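Local coordinates for hypothetical protein SA2161 (Staphylococcus aureus, PDB 1Y7R) that is of unknown function but, as a member of the GNAT family, probably transfers an acetyl group to a substrate not yet identified, at residues H87-K90 against Y91-N94; N94-V97 against E98-V102. The protein carries 4 engineered substitutions. All coordinates share one frame; numbering follows the deposited sequence.

Overall arrangement
The two contacts follow directly along the chain and share N94, with centres about 10 Å apart. Contact 1 lies within helix 80-95, over its last turns; contact 2 takes the chain from the end of that helix through a tight turn into strand 101-107. Together they span the passage from helix to second strand in the beta-alpha-beta unit made by strand 63-71, helix 80-95 and strand 101-107, within the region matching the acetyltransferase family. I92 CG2 of contact 1 packs on V102 CG2 of contact 2 at 3.8 Å, tying helix to strand. Contact 2 borders the second subunit much more extensively, so this connection also helps to build the dimer interface.

Contact 1 (H87-K90 against Y91-N94)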
# COMPACT_ATOMS: atom_id res chain seq x y z
N HIS A 87 -15.23 0.02 -10.04
CA HIS A 87 -15.75 0.42 -8.71
C HIS A 87 -14.65 0.96 -7.79
O HIS A 87 -14.84 1.99 -7.10
CB HIS A 87 -16.54 -0.73 -8.11
CG HIS A 87 -17.87 -0.92 -8.78
ND1 HIS A 87 -19.01 -0.27 -8.36
CD2 HIS A 87 -18.22 -1.61 -9.90
CE1 HIS A 87 -20.02 -0.60 -9.15
NE2 HIS A 87 -19.56 -1.41 -10.09
N ILE A 88 -13.47 0.35 -7.85
CA ILE A 88 -12.32 0.88 -7.10
C ILE A 88 -11.94 2.29 -7.56
O ILE A 88 -11.71 3.19 -6.73
CB ILE A 88 -11.12 -0.10 -7.20
CG1 ILE A 88 -11.40 -1.34 -6.36
CG2 ILE A 88 -9.82 0.56 -6.77
CD1 ILE A 88 -10.33 -2.37 -6.50
N MSE A 89 -11.92 2.50 -8.87
CA MSE A 89 -11.52 3.82 -9.41
C MSE A 89 -12.55 4.89 -9.09
O MSE A 89 -12.18 6.07 -8.90
CB MSE A 89 -11.24 3.75 -10.92
CG MSE A 89 -9.99 2.94 -11.29
SE MSE A 89 -8.36 3.40 -10.24
CE MSE A 89 -8.55 2.23 -8.83
N LYS A 90 -13.82 4.50 -9.05
CA LYS A 90 -14.88 5.36 -8.51
C LYS A 90 -14.69 5.80 -7.04
O LYS A 90 -14.84 6.99 -6.71
CB LYS A 90 -16.24 4.70 -8.75
CG LYS A 90 -17.40 5.54 -8.27
CD LYS A 90 -18.72 4.98 -8.79
CE LYS A 90 -19.23 5.87 -9.91
NZ LYS A 90 -18.09 6.51 -10.65
N TYR A 91 -14.34 4.85 -6.17
CA TYR A 91 -14.03 5.15 -4.77
C TYR A 91 -12.85 6.13 -4.69
O TYR A 91 -12.93 7.16 -4.02
CB TYR A 91 -13.73 3.87 -3.98
CG TYR A 91 -13.12 4.23 -2.67
CD1 TYR A 91 -11.75 4.20 -2.49
CD2 TYR A 91 -13.92 4.76 -1.65
CE1 TYR A 91 -11.17 4.61 -1.28
CE2 TYR A 91 -13.35 5.15 -0.44
CZ TYR A 91 -11.99 5.09 -0.28
OH TYR A 91 -11.41 5.48 0.92
N ILE A 92 -11.77 5.83 -5.40
CA ILE A 92 -10.56 6.66 -5.28
C ILE A 92 -10.81 8.07 -5.85
O ILE A 92 -10.39 9.06 -5.24
CB ILE A 92 -9.35 5.99 -5.94
CG1 ILE A 92 -9.02 4.68 -5.19
CG2 ILE A 92 -8.14 6.95 -5.92
CD1 ILE A 92 -7.94 3.80 -5.88
N LYS A 93 -11.57 8.16 -6.95
CA LYS A 93 -11.90 9.47 -7.55
C LYS A 93 -12.62 10.38 -6.55
O LYS A 93 -12.42 11.61 -6.58
CB LYS A 93 -12.73 9.29 -8.83
CG LYS A 93 -13.31 10.60 -9.44
CD LYS A 93 -14.70 10.38 -10.05
CE LYS A 93 -15.69 9.77 -9.02
NZ LYS A 93 -17.14 9.95 -9.36
N ASN A 94 -13.44 9.81 -5.69
CA ASN A 94 -14.23 10.62 -4.77
C ASN A 94 -13.43 11.07 -3.54
O ASN A 94 -13.88 11.93 -2.78
CB ASN A 94 -15.53 9.93 -4.34
CG ASN A 94 -16.65 9.99 -5.41
OD1 ASN A 94 -16.62 9.27 -6.44
ND2 ASN A 94 -17.68 10.81 -5.14
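I92 stands one turn beyond I88 and M89 on the same helix, and the tight part of this contact is where I92 meets both of them. The CD1 methyl of I92 reaches back toward the earlier turn, lying against M89 CE at 3.4 Å, closer than carbons usually come, and against I88 CG2 at a relaxed 3.9 Å. Its CG1 branch, anti to the carbonyl carbon (chi1 -64°), lies close to I88 O and carries CD1 to both neighbours. M89, a selenomethionine, bends twice along its chain so that its terminal methyl swings back toward I92; a flexible, unbranched residue suits this fitting task, whereas the branched isoleucines fill space close to the backbone.

Beneath the side chains run regular helical bonds. I92 N donates to I88 O at 3.0 Å with a nearly straight N-H...O angle (164°), and K93 N donates to M89 O at 2.9 Å. The last of the series, N94 N to K90 O, is weak at 3.3 Å, as the helix nears its end.

The solvent side is much looser. K90 and K93 run side by side, their NZ atoms 3.8 Å apart; the like charges probably repel, and long lysines can keep them in water. N94 OD1 lies 2.9 Å from K90 O; since both are acceptors, this approach offers no bond.

The apolar face of this helix packs on the sheet: I88, M89 and I92 all touch I66 of strand 63-71, and I88 also meets F40 and V42 of strand 40-46. At its flanks, Y91 stacks on F40 and H87 ND1 is hydrogen-bonded to Y6 OH, while I92 reaches Y133 of the second subunit.

Contact 2 (N94-V97 against E98-V102); sequences NVSV and ESVYV. Engineered in segment 98-102: V100 (natural residue Ala).
V97 to V100 form a type II beta turn, closed by a bond from V100 N to V97 O of 3.0 Å with an N-H...O angle of 165°. E98 and S99 occupy its corners. S99 has a positive phi of 89°, a conformation that glycine adopts more easily than a residue with a CB, and that the third position of this turn type requires.

Across the turn the two valines meet at about a right angle, V97 CG2 lying 3.6 Å from V100 CG2. With V97 chi1 at -66°, CG2 sits between the backbone N and the carbonyl carbon; there it faces V100 and also comes within 3.6 Å of E98 O. The short, branched V97 suits this narrow span, its methyls staying close to the backbone. V100 is an engineered residue, alanine in the natural sequence. As modelled it is crowded on both branches, CG1 at S96 OG and CG2 at V97 N, so its exact placement is doubtful and little should rest on it.

At the corner, S99 OG donates to E98 O over 2.6 Å, lying in the carbonyl plane on a lone pair. A serine thus folds its short hydroxyl back onto the preceding peptide, which should help hold the corner. E98 is suited to the outside of the bend: of its side chain, only CB comes near V97, while the extended chain carries the carboxylate away.

The turn links the end of helix 80-95 to strand 101-107, with V95 and V100 both on F64 of strand 63-71, beside which Y101 begins its strand by backbone hydrogen bonds with T62 and F64. T27 of the second subunit bonds to S99 OG and E98 O, and Y101 and V102 pair in an antiparallel ladder with a strand of that subunit, carrying the sheet across the interface.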
# COMPACT_ATOMS: atom_id res chain seq x y z
N ASN A 94 -13.44 9.81 -5.69
CA ASN A 94 -14.23 10.62 -4.77
C ASN A 94 -13.43 11.07 -3.54
O ASN A 94 -13.88 11.93 -2.78
CB ASN A 94 -15.53 9.93 -4.34
CG ASN A 94 -16.65 9.99 -5.41
OD1 ASN A 94 -16.62 9.27 -6.44
ND2 ASN A 94 -17.68 10.81 -5.14
N VAL A 95 -12.24 10.50 -3.34
CA VAL A 95 -11.37 10.85 -2.20
C VAL A 95 -10.01 11.47 -2.59
O VAL A 95 -9.37 12.17 -1.78
CB VAL A 95 -11.18 9.64 -1.23
CG1 VAL A 95 -12.54 9.11 -0.76
CG2 VAL A 95 -10.38 8.52 -1.89
N SER A 96 -9.58 11.24 -3.82
CA SER A 96 -8.28 11.70 -4.30
C SER A 96 -8.26 13.21 -4.58
O SER A 96 -9.28 13.80 -4.90
CB SER A 96 -7.94 10.94 -5.57
OG SER A 96 -6.56 10.70 -5.65
N VAL A 97 -7.09 13.83 -4.43
CA VAL A 97 -6.86 15.23 -4.78
C VAL A 97 -5.58 15.32 -5.63
O VAL A 97 -4.84 14.34 -5.78
CB VAL A 97 -6.73 16.13 -3.54
CG1 VAL A 97 -8.04 16.19 -2.79
CG2 VAL A 97 -5.60 15.67 -2.61
N GLU A 98 -5.30 16.51 -6.18
CA GLU A 98 -4.01 16.72 -6.84
C GLU A 98 -2.89 16.21 -5.93
O GLU A 98 -2.88 16.54 -4.72
CB GLU A 98 -3.77 18.21 -7.15
CG GLU A 98 -2.29 18.61 -7.45
CD GLU A 98 -2.02 20.12 -7.38
OE1 GLU A 98 -2.95 20.91 -7.06
OE2 GLU A 98 -0.87 20.52 -7.63
N SER A 99 -2.01 15.38 -6.51
CA SER A 99 -0.80 14.78 -5.87
C SER A 99 -1.04 13.44 -5.17
O SER A 99 -0.11 12.80 -4.73
CB SER A 99 -0.01 15.73 -4.95
OG SER A 99 -0.62 15.83 -3.66
N VAL A 100 -2.29 13.02 -5.05
CA VAL A 100 -2.54 11.67 -4.49
C VAL A 100 -1.86 10.64 -5.38
O VAL A 100 -1.98 10.70 -6.59
CB VAL A 100 -4.05 11.39 -4.41
CG1 VAL A 100 -4.34 9.93 -3.98
CG2 VAL A 100 -4.70 12.32 -3.45
N TYR A 101 -1.22 9.66 -4.74
CA TYR A 101 -0.51 8.58 -5.41
C TYR A 101 -1.25 7.28 -5.17
O TYR A 101 -1.64 6.98 -4.02
CB TYR A 101 0.85 8.45 -4.76
CG TYR A 101 1.76 7.39 -5.31
CD1 TYR A 101 2.57 7.65 -6.43
CD2 TYR A 101 1.88 6.15 -4.68
CE1 TYR A 101 3.45 6.68 -6.91
CE2 TYR A 101 2.74 5.17 -5.15
CZ TYR A 101 3.53 5.45 -6.28
OH TYR A 101 4.40 4.50 -6.75
N VAL A 102 -1.44 6.48 -6.22
CA VAL A 102 -2.05 5.16 -6.00
C VAL A 102 -1.15 4.14 -6.65
O VAL A 102 -0.67 4.34 -7.78
CB VAL A 102 -3.45 5.07 -6.64
CG1 VAL A 102 -4.09 3.69 -6.34
CG2 VAL A 102 -4.37 6.24 -6.19